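Local coordinates for cysteine-rich repeat secretory protein 2 (Arabidopsis thaliana, PDB 6GRE) that modulates cell-to-cell trafficking in plants and, through callose deposition, restricts plasmodesmal permeability in salicylic-acid-triggered immunity, here as its tandem DUF26 ectodomain, at residues S153-G158 against S175-C180; N46-T51 against T57-G62; A84-L89 against C103-D108; Y10-P15 against T119-K124. All blocks are in the same frame, centred on the assembly; numbering follows the deposited sequence. Where two conformers were deposited one is given.

Contact 1: S153-G158 against S175-C180; sequences SYRTGG and SQCQDC. With NA (sodium ion), chain K; EDO (1,2-ethanediol), chain I.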
loop_
_atom_site.group_PDB
_atom_site.type_symbol
_atom_site.label_atom_id
_atom_site.label_comp_id
_atom_site.label_asym_id
_atom_site.label_seq_id
_atom_site.Cartn_x
_atom_site.Cartn_y
_atom_site.Cartn_z
ATOM N N SER A 153 6.714 -10.440 1.729
ATOM C CA SER A 153 5.702 -9.414 1.577
ATOM C C SER A 153 6.096 -8.349 0.560
ATOM O O SER A 153 5.287 -7.491 0.233
ATOM C CB SER A 153 5.379 -8.804 2.900
ATOM O OG SER A 153 4.792 -9.821 3.723
ATOM N N TYR A 154 7.359 -8.347 0.124
ATOM C CA TYR A 154 7.826 -7.407 -0.902
ATOM C C TYR A 154 8.597 -8.191 -1.952
ATOM O O TYR A 154 9.548 -8.912 -1.625
ATOM C CB TYR A 154 8.750 -6.323 -0.341
ATOM C CG TYR A 154 9.174 -5.328 -1.379
ATOM C CD1 TYR A 154 8.251 -4.479 -1.951
ATOM C CD2 TYR A 154 10.481 -5.290 -1.849
ATOM C CE1 TYR A 154 8.605 -3.588 -2.941
ATOM C CE2 TYR A 154 10.865 -4.368 -2.805
ATOM C CZ TYR A 154 9.918 -3.535 -3.380
ATOM O OH TYR A 154 10.227 -2.585 -4.321
ATOM N N ARG A 155 8.153 -8.131 -3.197
ATOM C CA ARG A 155 8.705 -8.983 -4.231
ATOM C C ARG A 155 8.974 -8.142 -5.473
ATOM O O ARG A 155 8.181 -7.303 -5.838
ATOM C CB ARG A 155 7.714 -10.069 -4.627
ATOM C CG ARG A 155 7.273 -10.915 -3.442
ATOM C CD ARG A 155 6.185 -11.842 -3.859
ATOM N NE ARG A 155 5.594 -12.452 -2.682
ATOM C CZ ARG A 155 4.769 -13.470 -2.737
ATOM N NH1 ARG A 155 4.354 -13.918 -3.906
ATOM N NH2 ARG A 155 4.305 -13.982 -1.601
ATOM N N THR A 156 10.111 -8.384 -6.120
ATOM C CA THR A 156 10.426 -7.674 -7.353
ATOM C C THR A 156 11.007 -8.668 -8.353
ATOM O O THR A 156 11.517 -9.726 -7.979
ATOM C CB THR A 156 11.426 -6.537 -7.168
ATOM O OG1 THR A 156 12.664 -7.057 -6.664
ATOM C CG2 THR A 156 10.955 -5.496 -6.182
ATOM N N GLY A 157 10.825 -8.372 -9.636
ATOM C CA GLY A 157 11.350 -9.165 -10.702
ATOM C C GLY A 157 11.606 -8.299 -11.906
ATOM O O GLY A 157 10.910 -7.309 -12.118
ATOM N N GLY A 158 12.592 -8.632 -12.721
ATOM C CA GLY A 158 12.838 -7.857 -13.913
ATOM C C GLY A 158 13.545 -8.685 -14.961
ATOM O O GLY A 158 14.283 -9.628 -14.660
ATOM N N SER A 175 0.441 -16.647 4.428
ATOM C CA SER A 175 -0.622 -17.215 3.671
ATOM C C SER A 175 -1.541 -16.116 3.107
ATOM O O SER A 175 -1.959 -16.155 1.964
ATOM C CB SER A 175 -1.400 -18.196 4.525
ATOM O OG SER A 175 -2.537 -18.644 3.825
ATOM N N GLN A 176 -1.888 -15.184 3.991
ATOM C CA GLN A 176 -2.819 -14.107 3.555
ATOM C C GLN A 176 -2.171 -13.290 2.431
ATOM O O GLN A 176 -2.816 -12.923 1.459
ATOM C CB GLN A 176 -3.118 -13.186 4.725
ATOM C CG GLN A 176 -4.077 -13.807 5.733
ATOM C CD GLN A 176 -4.246 -12.909 6.932
ATOM O OE1 GLN A 176 -3.299 -12.292 7.412
ATOM N NE2 GLN A 176 -5.499 -12.785 7.380
ATOM N N CYS A 177 -0.886 -13.034 2.603
ATOM C CA CYS A 177 -0.126 -12.283 1.605
ATOM C C CYS A 177 -0.146 -13.003 0.255
ATOM O O CYS A 177 -0.470 -12.402 -0.775
ATOM C CB CYS A 177 1.294 -12.065 2.077
ATOM S SG CYS A 177 2.329 -11.231 0.843
ATOM N N GLN A 178 0.186 -14.301 0.255
ATOM C CA GLN A 178 0.176 -15.030 -0.980
ATOM C C GLN A 178 -1.221 -15.057 -1.625
ATOM O O GLN A 178 -1.352 -15.002 -2.853
ATOM C CB GLN A 178 0.739 -16.444 -0.785
ATOM C CG GLN A 178 0.749 -17.224 -2.075
ATOM C CD GLN A 178 1.683 -16.644 -3.120
ATOM O OE1 GLN A 178 2.647 -15.980 -2.772
ATOM N NE2 GLN A 178 1.487 -17.016 -4.373
ATOM N N ASP A 179 -2.281 -15.186 -0.814
ATOM C CA ASP A 179 -3.634 -15.212 -1.304
ATOM C C ASP A 179 -3.957 -13.861 -1.967
ATOM O O ASP A 179 -4.502 -13.838 -3.074
ATOM C CB ASP A 179 -4.605 -15.535 -0.172
ATOM C CG ASP A 179 -6.042 -15.728 -0.609
ATOM O OD1 ASP A 179 -6.269 -16.095 -1.766
ATOM O OD2 ASP A 179 -6.931 -15.521 0.246
ATOM N N CYS A 180 -3.634 -12.763 -1.268
ATOM C CA CYS A 180 -3.906 -11.433 -1.817
ATOM C C CYS A 180 -3.141 -11.266 -3.151
ATOM O O CYS A 180 -3.696 -10.835 -4.158
ATOM C CB CYS A 180 -3.552 -10.386 -0.781
ATOM S SG CYS A 180 -4.193 -8.750 -1.213
HETATM NA NA NA K . 12.552 -2.369 -5.566
HETATM C C1 EDO I . -7.562 -15.016 5.762
HETATM O O1 EDO I . -7.848 -14.356 6.959
HETATM C C2 EDO I . -8.847 -15.535 5.168
HETATM O O2 EDO I . -8.933 -15.054 3.829
#

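Contact 2: N46-T51 against T57-G62; sequences NFTVPT and TVTVYG. With NAG (2-acetamido-2-deoxy-beta-D-glucopyranose), chain F.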
loop_
_atom_site.group_PDB
_atom_site.type_symbol
_atom_site.label_atom_id
_atom_site.label_comp_id
_atom_site.label_asym_id
_atom_site.label_seq_id
_atom_site.Cartn_x
_atom_site.Cartn_y
_atom_site.Cartn_z
ATOM N N ASN A 46 3.047 -0.883 13.153
ATOM C CA ASN A 46 1.656 -0.696 13.500
ATOM C C ASN A 46 1.616 -0.025 14.870
ATOM O O ASN A 46 2.448 -0.327 15.709
ATOM C CB ASN A 46 0.870 -2.006 13.516
ATOM C CG ASN A 46 1.044 -2.796 14.800
ATOM O OD1 ASN A 46 0.442 -2.491 15.834
ATOM N ND2 ASN A 46 1.872 -3.814 14.744
ATOM N N PHE A 47 0.656 0.867 15.067
ATOM C CA PHE A 47 0.549 1.686 16.273
ATOM C C PHE A 47 -0.917 1.760 16.694
ATOM O O PHE A 47 -1.806 1.778 15.839
ATOM C CB PHE A 47 0.994 3.125 16.020
ATOM C CG PHE A 47 2.372 3.318 15.434
ATOM C CD1 PHE A 47 2.612 3.065 14.092
ATOM C CD2 PHE A 47 3.410 3.820 16.202
ATOM C CE1 PHE A 47 3.870 3.247 13.549
ATOM C CE2 PHE A 47 4.669 4.016 15.654
ATOM C CZ PHE A 47 4.895 3.726 14.329
ATOM N N THR A 48 -1.145 1.887 18.011
ATOM C CA THR A 48 -2.418 2.237 18.582
ATOM C C THR A 48 -2.190 3.488 19.437
ATOM O O THR A 48 -1.213 3.516 20.155
ATOM C CB THR A 48 -2.982 1.088 19.424
ATOM O OG1 THR A 48 -2.905 -0.113 18.647
ATOM C CG2 THR A 48 -4.419 1.307 19.846
ATOM N N VAL A 49 -3.079 4.482 19.328
ATOM C CA VAL A 49 -3.062 5.686 20.178
ATOM C C VAL A 49 -4.464 5.913 20.729
ATOM O O VAL A 49 -5.413 6.067 19.975
ATOM C CB VAL A 49 -2.557 6.934 19.421
ATOM C CG1 VAL A 49 -2.515 8.145 20.336
ATOM C CG2 VAL A 49 -1.188 6.701 18.799
ATOM N N PRO A 50 -4.613 5.980 22.069
ATOM C CA PRO A 50 -3.532 5.847 23.029
ATOM C C PRO A 50 -2.993 4.413 23.166
ATOM O O PRO A 50 -3.672 3.461 22.794
ATOM C CB PRO A 50 -4.135 6.291 24.380
ATOM C CG PRO A 50 -5.530 6.777 24.039
ATOM C CD PRO A 50 -5.900 6.081 22.740
ATOM N N THR A 51 -1.765 4.278 23.684
ATOM C CA THR A 51 -1.171 2.983 24.032
ATOM C C THR A 51 -1.756 2.512 25.368
ATOM O O THR A 51 -1.778 3.266 26.328
ATOM C CB THR A 51 0.359 3.066 24.111
ATOM O OG1 THR A 51 0.703 3.917 25.205
ATOM C CG2 THR A 51 1.000 3.595 22.845
ATOM N N THR A 57 -14.347 5.412 21.401
ATOM C CA THR A 57 -14.488 6.493 20.425
ATOM C C THR A 57 -13.122 7.050 19.958
ATOM O O THR A 57 -12.969 7.300 18.800
ATOM C CB THR A 57 -15.364 7.629 20.965
ATOM O OG1 THR A 57 -16.585 7.041 21.437
ATOM C CG2 THR A 57 -15.655 8.691 19.938
ATOM N N VAL A 58 -12.158 7.233 20.859
ATOM C CA VAL A 58 -10.998 8.109 20.607
ATOM C C VAL A 58 -9.767 7.319 20.142
ATOM O O VAL A 58 -8.765 7.909 19.747
ATOM C CB VAL A 58 -10.638 8.919 21.872
ATOM C CG1 VAL A 58 -11.780 9.827 22.324
ATOM C CG2 VAL A 58 -10.166 8.022 22.984
ATOM N N THR A 59 -9.805 5.995 20.264
ATOM C CA THR A 59 -8.636 5.170 19.965
ATOM C C THR A 59 -8.460 5.065 18.442
ATOM O O THR A 59 -9.411 4.780 17.733
ATOM C CB THR A 59 -8.770 3.780 20.597
ATOM O OG1 THR A 59 -8.746 3.953 22.021
ATOM C CG2 THR A 59 -7.643 2.845 20.224
ATOM N N VAL A 60 -7.221 5.270 18.005
ATOM C CA VAL A 60 -6.832 5.218 16.574
ATOM C C VAL A 60 -5.828 4.087 16.386
ATOM O O VAL A 60 -4.949 3.904 17.164
ATOM C CB VAL A 60 -6.183 6.514 16.053
ATOM C CG1 VAL A 60 -6.277 6.560 14.518
ATOM C CG2 VAL A 60 -6.734 7.769 16.702
ATOM N N TYR A 61 -5.968 3.382 15.262
ATOM C CA TYR A 61 -5.113 2.284 14.873
ATOM C C TYR A 61 -4.532 2.622 13.505
ATOM O O TYR A 61 -5.254 3.048 12.624
ATOM C CB TYR A 61 -5.910 0.983 14.769
ATOM C CG TYR A 61 -6.644 0.598 16.033
ATOM C CD1 TYR A 61 -7.890 1.134 16.311
ATOM C CD2 TYR A 61 -6.098 -0.299 16.933
ATOM C CE1 TYR A 61 -8.576 0.793 17.466
ATOM C CE2 TYR A 61 -6.773 -0.655 18.093
ATOM C CZ TYR A 61 -8.016 -0.103 18.355
ATOM O OH TYR A 61 -8.674 -0.440 19.512
ATOM N N GLY A 62 -3.241 2.362 13.340
ATOM C CA GLY A 62 -2.672 2.666 12.042
ATOM C C GLY A 62 -1.419 1.890 11.745
ATOM O O GLY A 62 -0.769 1.294 12.619
HETATM C C1 NAG F . 2.066 -4.650 15.893
HETATM C C2 NAG F . 2.531 -6.038 15.451
HETATM C C3 NAG F . 2.940 -6.903 16.651
HETATM C C4 NAG F . 3.719 -6.123 17.720
HETATM C C5 NAG F . 3.052 -4.777 18.040
HETATM C C6 NAG F . 3.791 -3.947 19.098
HETATM C C7 NAG F . 1.311 -6.605 13.348
HETATM C C8 NAG F . 0.220 -7.495 12.802
HETATM N N2 NAG F . 1.498 -6.719 14.689
HETATM O O3 NAG F . 3.746 -7.973 16.156
HETATM O O4 NAG F . 3.819 -6.915 18.911
HETATM O O5 NAG F . 2.962 -4.034 16.824
HETATM O O6 NAG F . 4.827 -3.177 18.475
HETATM O O7 NAG F . 1.963 -5.841 12.610
#

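Contact 3: A84-L89 against C103-D108; sequences AQVGAL and CLIRYD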
loop_
_atom_site.group_PDB
_atom_site.type_symbol
_atom_site.label_atom_id
_atom_site.label_comp_id
_atom_site.label_asym_id
_atom_site.label_seq_id
_atom_site.Cartn_x
_atom_site.Cartn_y
_atom_site.Cartn_z
ATOM N N ALA A 84 1.442 14.628 5.094
ATOM C CA ALA A 84 1.165 16.029 4.717
ATOM C C ALA A 84 -0.015 16.115 3.740
ATOM O O ALA A 84 -0.645 17.171 3.655
ATOM C CB ALA A 84 2.404 16.663 4.133
ATOM N N GLN A 85 -0.285 15.028 2.999
ATOM C CA GLN A 85 -1.289 14.978 1.925
ATOM C C GLN A 85 -2.624 14.417 2.425
ATOM O O GLN A 85 -3.699 14.801 1.915
ATOM C CB GLN A 85 -0.816 14.098 0.761
ATOM C CG GLN A 85 0.341 14.681 -0.035
ATOM C CD GLN A 85 0.649 13.858 -1.265
ATOM O OE1 GLN A 85 -0.040 13.947 -2.272
ATOM N NE2 GLN A 85 1.694 13.051 -1.196
ATOM N N VAL A 86 -2.567 13.468 3.372
ATOM C CA VAL A 86 -3.750 12.738 3.773
ATOM C C VAL A 86 -4.707 13.689 4.506
ATOM O O VAL A 86 -5.918 13.546 4.388
ATOM C CB VAL A 86 -3.433 11.473 4.601
ATOM C CG1 VAL A 86 -2.932 11.790 6.007
ATOM C CG2 VAL A 86 -4.631 10.540 4.634
ATOM N N GLY A 87 -4.158 14.638 5.270
ATOM C CA GLY A 87 -4.957 15.626 5.976
ATOM C C GLY A 87 -5.825 16.414 5.012
ATOM O O GLY A 87 -7.001 16.571 5.217
ATOM N N ALA A 88 -5.226 16.870 3.913
ATOM C CA ALA A 88 -5.934 17.625 2.880
ATOM C C ALA A 88 -7.034 16.780 2.226
ATOM O O ALA A 88 -8.097 17.277 1.903
ATOM C CB ALA A 88 -4.939 18.107 1.850
ATOM N N LEU A 89 -6.763 15.491 2.006
ATOM C CA LEU A 89 -7.637 14.654 1.211
ATOM C C LEU A 89 -8.760 14.056 2.069
ATOM O O LEU A 89 -9.911 13.994 1.638
ATOM C CB LEU A 89 -6.772 13.560 0.579
ATOM C CG LEU A 89 -5.791 14.072 -0.471
ATOM C CD1 LEU A 89 -4.744 13.015 -0.805
ATOM C CD2 LEU A 89 -6.523 14.528 -1.721
ATOM N N CYS A 103 5.245 4.287 -0.670
ATOM C CA CYS A 103 4.793 4.053 0.718
ATOM C C CYS A 103 3.279 4.183 0.798
ATOM O O CYS A 103 2.637 4.712 -0.101
ATOM C CB CYS A 103 5.435 4.996 1.738
ATOM S SG CYS A 103 4.983 6.732 1.534
ATOM N N LEU A 104 2.720 3.682 1.914
ATOM C CA LEU A 104 1.328 3.934 2.262
ATOM C C LEU A 104 1.245 4.321 3.741
ATOM O O LEU A 104 2.126 3.934 4.516
ATOM C CB LEU A 104 0.461 2.702 1.968
ATOM C CG LEU A 104 0.773 1.439 2.774
ATOM C CD1 LEU A 104 0.009 1.393 4.114
ATOM C CD2 LEU A 104 0.478 0.178 1.956
ATOM N N ILE A 105 0.170 5.027 4.090
ATOM C CA ILE A 105 -0.259 5.177 5.464
ATOM C C ILE A 105 -1.733 4.799 5.548
ATOM O O ILE A 105 -2.487 4.968 4.584
ATOM C CB ILE A 105 0.019 6.597 5.990
ATOM C CG1 ILE A 105 -0.708 7.668 5.187
ATOM C CG2 ILE A 105 1.507 6.844 6.086
ATOM C CD1 ILE A 105 -0.674 9.047 5.830
ATOM N N ARG A 106 -2.138 4.253 6.698
ATOM C CA ARG A 106 -3.492 3.793 6.848
ATOM C C ARG A 106 -3.876 3.892 8.322
ATOM O O ARG A 106 -3.106 3.473 9.184
ATOM C CB ARG A 106 -3.622 2.355 6.335
ATOM C CG ARG A 106 -5.040 1.820 6.239
ATOM C CD ARG A 106 -4.970 0.420 5.643
ATOM N NE ARG A 106 -6.282 -0.162 5.413
ATOM C CZ ARG A 106 -6.530 -1.107 4.523
ATOM N NH1 ARG A 106 -5.520 -1.701 3.916
ATOM N NH2 ARG A 106 -7.782 -1.435 4.237
ATOM N N TYR A 107 -5.076 4.425 8.565
ATOM C CA TYR A 107 -5.582 4.526 9.929
ATOM C C TYR A 107 -7.091 4.309 9.938
ATOM O O TYR A 107 -7.768 4.502 8.969
ATOM C CB TYR A 107 -5.201 5.875 10.531
ATOM C CG TYR A 107 -5.650 7.090 9.758
ATOM C CD1 TYR A 107 -6.912 7.635 9.926
ATOM C CD2 TYR A 107 -4.783 7.740 8.903
ATOM C CE1 TYR A 107 -7.306 8.764 9.224
ATOM C CE2 TYR A 107 -5.154 8.867 8.203
ATOM C CZ TYR A 107 -6.412 9.405 8.389
ATOM O OH TYR A 107 -6.735 10.537 7.706
ATOM N N ASP A 108 -7.595 3.893 11.103
ATOM C CA ASP A 108 -8.970 3.593 11.282
ATOM C C ASP A 108 -9.259 3.617 12.783
ATOM O O ASP A 108 -8.335 3.642 13.581
ATOM C CB ASP A 108 -9.309 2.235 10.655
ATOM C CG ASP A 108 -10.783 2.029 10.350
ATOM O OD1 ASP A 108 -11.580 2.945 10.600
ATOM O OD2 ASP A 108 -11.122 0.934 9.868
#

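Contact 4: Y10-P15 against T119-K124; sequences YAVCSP and TLILNK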
loop_
_atom_site.group_PDB
_atom_site.type_symbol
_atom_site.label_atom_id
_atom_site.label_comp_id
_atom_site.label_asym_id
_atom_site.label_seq_id
_atom_site.Cartn_x
_atom_site.Cartn_y
_atom_site.Cartn_z
ATOM N N TYR A 10 -3.811 6.876 -4.702
ATOM C CA TYR A 10 -5.194 6.941 -4.320
ATOM C C TYR A 10 -5.268 7.268 -2.833
ATOM O O TYR A 10 -4.302 7.076 -2.093
ATOM C CB TYR A 10 -5.969 5.657 -4.632
ATOM C CG TYR A 10 -5.507 4.425 -3.901
ATOM C CD1 TYR A 10 -5.847 4.228 -2.577
ATOM C CD2 TYR A 10 -4.707 3.494 -4.515
ATOM C CE1 TYR A 10 -5.438 3.103 -1.882
ATOM C CE2 TYR A 10 -4.327 2.336 -3.854
ATOM C CZ TYR A 10 -4.687 2.144 -2.538
ATOM O OH TYR A 10 -4.282 1.020 -1.863
ATOM N N ALA A 11 -6.408 7.838 -2.463
ATOM C CA ALA A 11 -6.788 8.086 -1.093
ATOM C C ALA A 11 -8.186 7.498 -0.872
ATOM O O ALA A 11 -9.115 7.695 -1.671
ATOM C CB ALA A 11 -6.748 9.567 -0.805
ATOM N N VAL A 12 -8.364 6.753 0.211
ATOM C CA VAL A 12 -9.659 6.302 0.617
ATOM C C VAL A 12 -9.963 6.928 1.979
ATOM O O VAL A 12 -9.184 6.725 2.920
ATOM C CB VAL A 12 -9.728 4.775 0.726
ATOM C CG1 VAL A 12 -11.144 4.320 1.051
ATOM C CG2 VAL A 12 -9.184 4.114 -0.523
ATOM N N CYS A 13 -11.124 7.598 2.081
ATOM C CA CYS A 13 -11.529 8.405 3.257
ATOM C C CYS A 13 -12.968 8.029 3.635
ATOM O O CYS A 13 -13.848 8.108 2.794
ATOM C CB CYS A 13 -11.442 9.896 2.945
ATOM S SG CYS A 13 -9.924 10.422 2.103
ATOM N N SER A 14 -13.204 7.597 4.875
ATOM C CA SER A 14 -14.563 7.167 5.313
ATOM C C SER A 14 -15.548 8.323 5.241
ATOM O O SER A 14 -15.187 9.451 5.547
ATOM C CB SER A 14 -14.541 6.588 6.705
ATOM O OG SER A 14 -14.082 7.555 7.659
ATOM N N PRO A 15 -16.813 8.090 4.807
ATOM C CA PRO A 15 -17.890 9.064 5.006
ATOM C C PRO A 15 -18.028 9.558 6.450
ATOM O O PRO A 15 -18.243 10.740 6.666
ATOM C CB PRO A 15 -19.146 8.280 4.615
ATOM C CG PRO A 15 -18.649 7.327 3.553
ATOM C CD PRO A 15 -17.248 6.940 3.996
ATOM N N THR A 119 -10.370 -6.856 -1.814
ATOM C CA THR A 119 -11.250 -6.041 -2.661
ATOM C C THR A 119 -10.410 -5.100 -3.532
ATOM O O THR A 119 -9.402 -4.531 -3.098
ATOM C CB THR A 119 -12.296 -5.249 -1.871
ATOM O OG1 THR A 119 -11.694 -4.342 -0.978
ATOM C CG2 THR A 119 -13.217 -6.139 -1.073
ATOM N N LEU A 120 -10.890 -4.898 -4.767
ATOM C CA LEU A 120 -10.234 -4.005 -5.684
ATOM C C LEU A 120 -10.423 -2.547 -5.279
ATOM O O LEU A 120 -11.544 -2.117 -4.940
ATOM C CB LEU A 120 -10.810 -4.214 -7.079
ATOM C CG LEU A 120 -10.213 -3.262 -8.110
ATOM C CD1 LEU A 120 -8.784 -3.681 -8.431
ATOM C CD2 LEU A 120 -11.060 -3.231 -9.363
ATOM N N ILE A 121 -9.320 -1.786 -5.289
ATOM C CA ILE A 121 -9.365 -0.361 -5.229
ATOM C C ILE A 121 -9.169 0.215 -6.628
ATOM O O ILE A 121 -10.034 0.930 -7.127
ATOM C CB ILE A 121 -8.376 0.209 -4.213
ATOM C CG1 ILE A 121 -8.699 -0.328 -2.819
ATOM C CG2 ILE A 121 -8.369 1.728 -4.276
ATOM C CD1 ILE A 121 -7.727 0.063 -1.755
ATOM N N LEU A 122 -8.043 -0.073 -7.280
ATOM C CA LEU A 122 -7.690 0.626 -8.511
ATOM C C LEU A 122 -6.864 -0.301 -9.397
ATOM O O LEU A 122 -5.890 -0.895 -8.960
ATOM C CB LEU A 122 -6.856 1.857 -8.164
ATOM C CG LEU A 122 -6.177 2.566 -9.339
ATOM C CD1 LEU A 122 -7.207 3.183 -10.263
ATOM C CD2 LEU A 122 -5.250 3.659 -8.851
ATOM N N ASN A 123 -7.244 -0.423 -10.659
ATOM C CA ASN A 123 -6.511 -1.163 -11.667
ATOM C C ASN A 123 -6.449 -0.295 -12.918
ATOM O O ASN A 123 -7.487 0.080 -13.465
ATOM C CB ASN A 123 -7.186 -2.507 -11.926
ATOM C CG ASN A 123 -6.671 -3.347 -13.069
ATOM O OD1 ASN A 123 -7.413 -4.198 -13.541
ATOM N ND2 ASN A 123 -5.454 -3.134 -13.520
ATOM N N LYS A 124 -5.244 0.032 -13.373
ATOM C CA LYS A 124 -5.087 0.735 -14.638
ATOM C C LYS A 124 -4.059 -0.014 -15.469
ATOM O O LYS A 124 -3.058 -0.515 -14.938
ATOM C CB LYS A 124 -4.619 2.179 -14.451
ATOM C CG LYS A 124 -4.533 2.986 -15.740
ATOM C CD LYS A 124 -4.524 4.461 -15.576
ATOM C CE LYS A 124 -4.692 5.124 -16.928
ATOM N NZ LYS A 124 -4.368 6.568 -16.848
#

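Contact 1: S153-G158 against S175-C180
The guanidinium of Arg155 and the side-chain amide of Gln178 meet edge to edge, their planes only 16° apart, with OE1 of the glutamine lying in the guanidinium plane. Both terminal nitrogens reach that one oxygen: Arg155 NH2 stands 2.8 Å from Gln178 OE1, close to the line of the carbonyl bond, and Arg155 NH1 lies 2.9 Å from Gln178 OE1, tilted somewhat from the amide plane. Sharing a single acceptor bends both bonds, with N-H...O angles near 145°. The arginine chain runs extended from CG to NE toward helix 174-192, whereas Gln178 kinks at its second torsion (chi2 65°), turning the amide across the arginine's path. Beside this pair the sulfur of Cys177 packs against Ser153, the residue just before strand 154-159, 3.9 Å from Ser153 CA; it lies oblique to the guanidinium, Cys177 SG being 4.2 Å from Arg155 NH2. This sulfur forms the disulfide to Cys168 on the neighbouring strand 162-168, so helix and sheet of the second Gnk2-homologous domain are joined covalently beside the polar clasp. On the strand's other side, the Tyr154 hydroxyl binds a sodium ion together with Asp69 of the first domain. Arg155 also donates to the carbonyls of Gly152 and Leu147, and Gln178 NE2 to that of Gly148; the buried cation is thus held by neutral oxygens, and its guanidinium is fixed in rotation.

Contact 2: N46-T51 against T57-G62
A cis peptide bond precedes Pro50, just where strand 44-49 ends, and the proline ring turns across Thr59: Pro50 CD lies 3.6 Å from Thr59 OG1, the two side chains meeting at about a right angle. That hydroxyl oxygen takes its hydrogen bond from the backbone N of Glu55, in the connection between the strands. Ahead of the proline the backbones pair regularly. Val49 and Val60 exchange two nearly straight hydrogen bonds, the shorter running 2.8 Å from Val60 N to Val49 O, and Phe47 and Gly62 form the second such pair, with 2.9 Å from Phe47 N to Gly62 O. The strands, antiparallel at 172°, make the beta hairpin at one edge of the five-stranded sheet of the first Gnk2-homologous domain. Between the two hydrogen-bonded pairs, Thr48 stands beside Tyr61 as a non-hydrogen-bonded pair, both side chains directed the same way. With CG2 anti to the backbone N (chi1 -49° for OG1), the Thr48 methyl comes within 3.5 Å of Tyr61 CE2, approaching the ring obliquely, and 3.6 Å from Thr59 CG2. The opposite face carries Phe47, Val49 and Val60; there Phe47 meets the ring of Phe35 and Val60 packs on Tyr24, both from helix 23-38. Within the edge strand, Asn46 is glycosylated, its ND2 bonded covalently to C1 of an N-acetylglucosamine that also hydrogen-bonds to Tyr44 OH.

Contact 3: A84-L89 against C103-D108
Helix 72-90 packs on the central strand, 103-108, of the antiparallel sheet in the first Gnk2-homologous domain, and a single valine makes the junction between these two segments. Val86 directs its two methyls to different partners in this buried core between helix and sheet. CG1 meets the end of Ile105 tip to tip, 3.6 Å from Ile105 CD1, with the isoleucine chain extended from its CG1 so that the terminal methyl reaches out from the sheet. CG2 turns instead to Tyr107, whose side chain comes from the opposite direction. Ile105 and Tyr107, two residues apart on the strand, stand on the same face and form the two sides against which Val86 rests. The contact is apolar and rests on side chains, since even the nearest CA atoms, those of Val86 and Ile105, are 8.5 Å apart. Helix 23-38 completes the core: its Phe35 touches Ile105, while Leu28, Leu31 and Leu32 touch Tyr107. On the sheet's other face Arg106 makes cation-pi contacts with Phe97 and Phe112 and hydrogen-bonds to Ser203 of the second domain. At the outer end of the tyrosine ring, Val86 CG2 approaches obliquely, 4.0 Å from Tyr107 CE2 and 3.7 Å from Tyr107 OH.

Contact 4: Y10-P15 against T119-K124
Ile121 covers one face of the Tyr10 ring, the two side chains crossing at about a right angle, in the tight part of an interface between the two tandem Gnk2-homologous domains. Strand 10-13 is an edge strand of the first domain's sheet and strand 120-125 an edge strand of the second's; they run almost antiparallel, at 161°, but their axes stay 8.8 Å apart, so side chains rather than paired backbones span the gap. The CG2 methyl of Ile121 sits above the middle of the tyrosine ring, 3.8 Å from its centroid and only 4° off the ring normal, a well-centred CH-pi contact. Its longer branch, with CG1 anti to the carbonyl carbon (chi1 -60°), carries CD1 along to the phenol end of the ring, 3.8 Å from Tyr10 CZ. Two methyls of one residue thus cover the ring from its centre to its hydroxyl end. Phe97 of the adjacent strand 96-99 meets Tyr10 edge-to-face, and it also touches Ile121.

Toward the surface the fit is slacker. Leu122 reaches the ring only obliquely, with Leu122 CD2 4.4 Å from Tyr10 CD2, and the exposed Val12 comes no nearer than 4.5 Å from its CG2 to Ile121 CD1. Val12 and Ile121 also line the pocket that holds a 2-(2-ethoxyethoxy)ethanol molecule, together with Arg106, Asp117 and Ser203. Ile121 and Leu122 form a classic beta bulge opposite Tyr201, which lets both consecutive side chains turn toward the first domain. Beyond the ring carbons, Ile121 CD1 lies 3.6 Å from Tyr10 OH.

Overall arrangement
Contacts 2 and 3 belong to the first domain and share its sheet: strands 60-66 and 103-108 are neighbours, bonded where Tyr61 N meets Asp108 O. Contact 3 lies in the buried core and is held by apolar packing, whereas contact 2, at the glycosylated sheet edge, rests largely on backbone hydrogen bonds. Contact 1 lies in the second domain, about 23 Å from contact 3 between centres, and joins helix to edge strand through a polar clasp and a disulfide sulfur. Contact 4 alone pairs segments from both domains, by aromatic and aliphatic packing that is partly at the surface. It touches contact 3 through Leu89, which packs on Ala11 and Cys13.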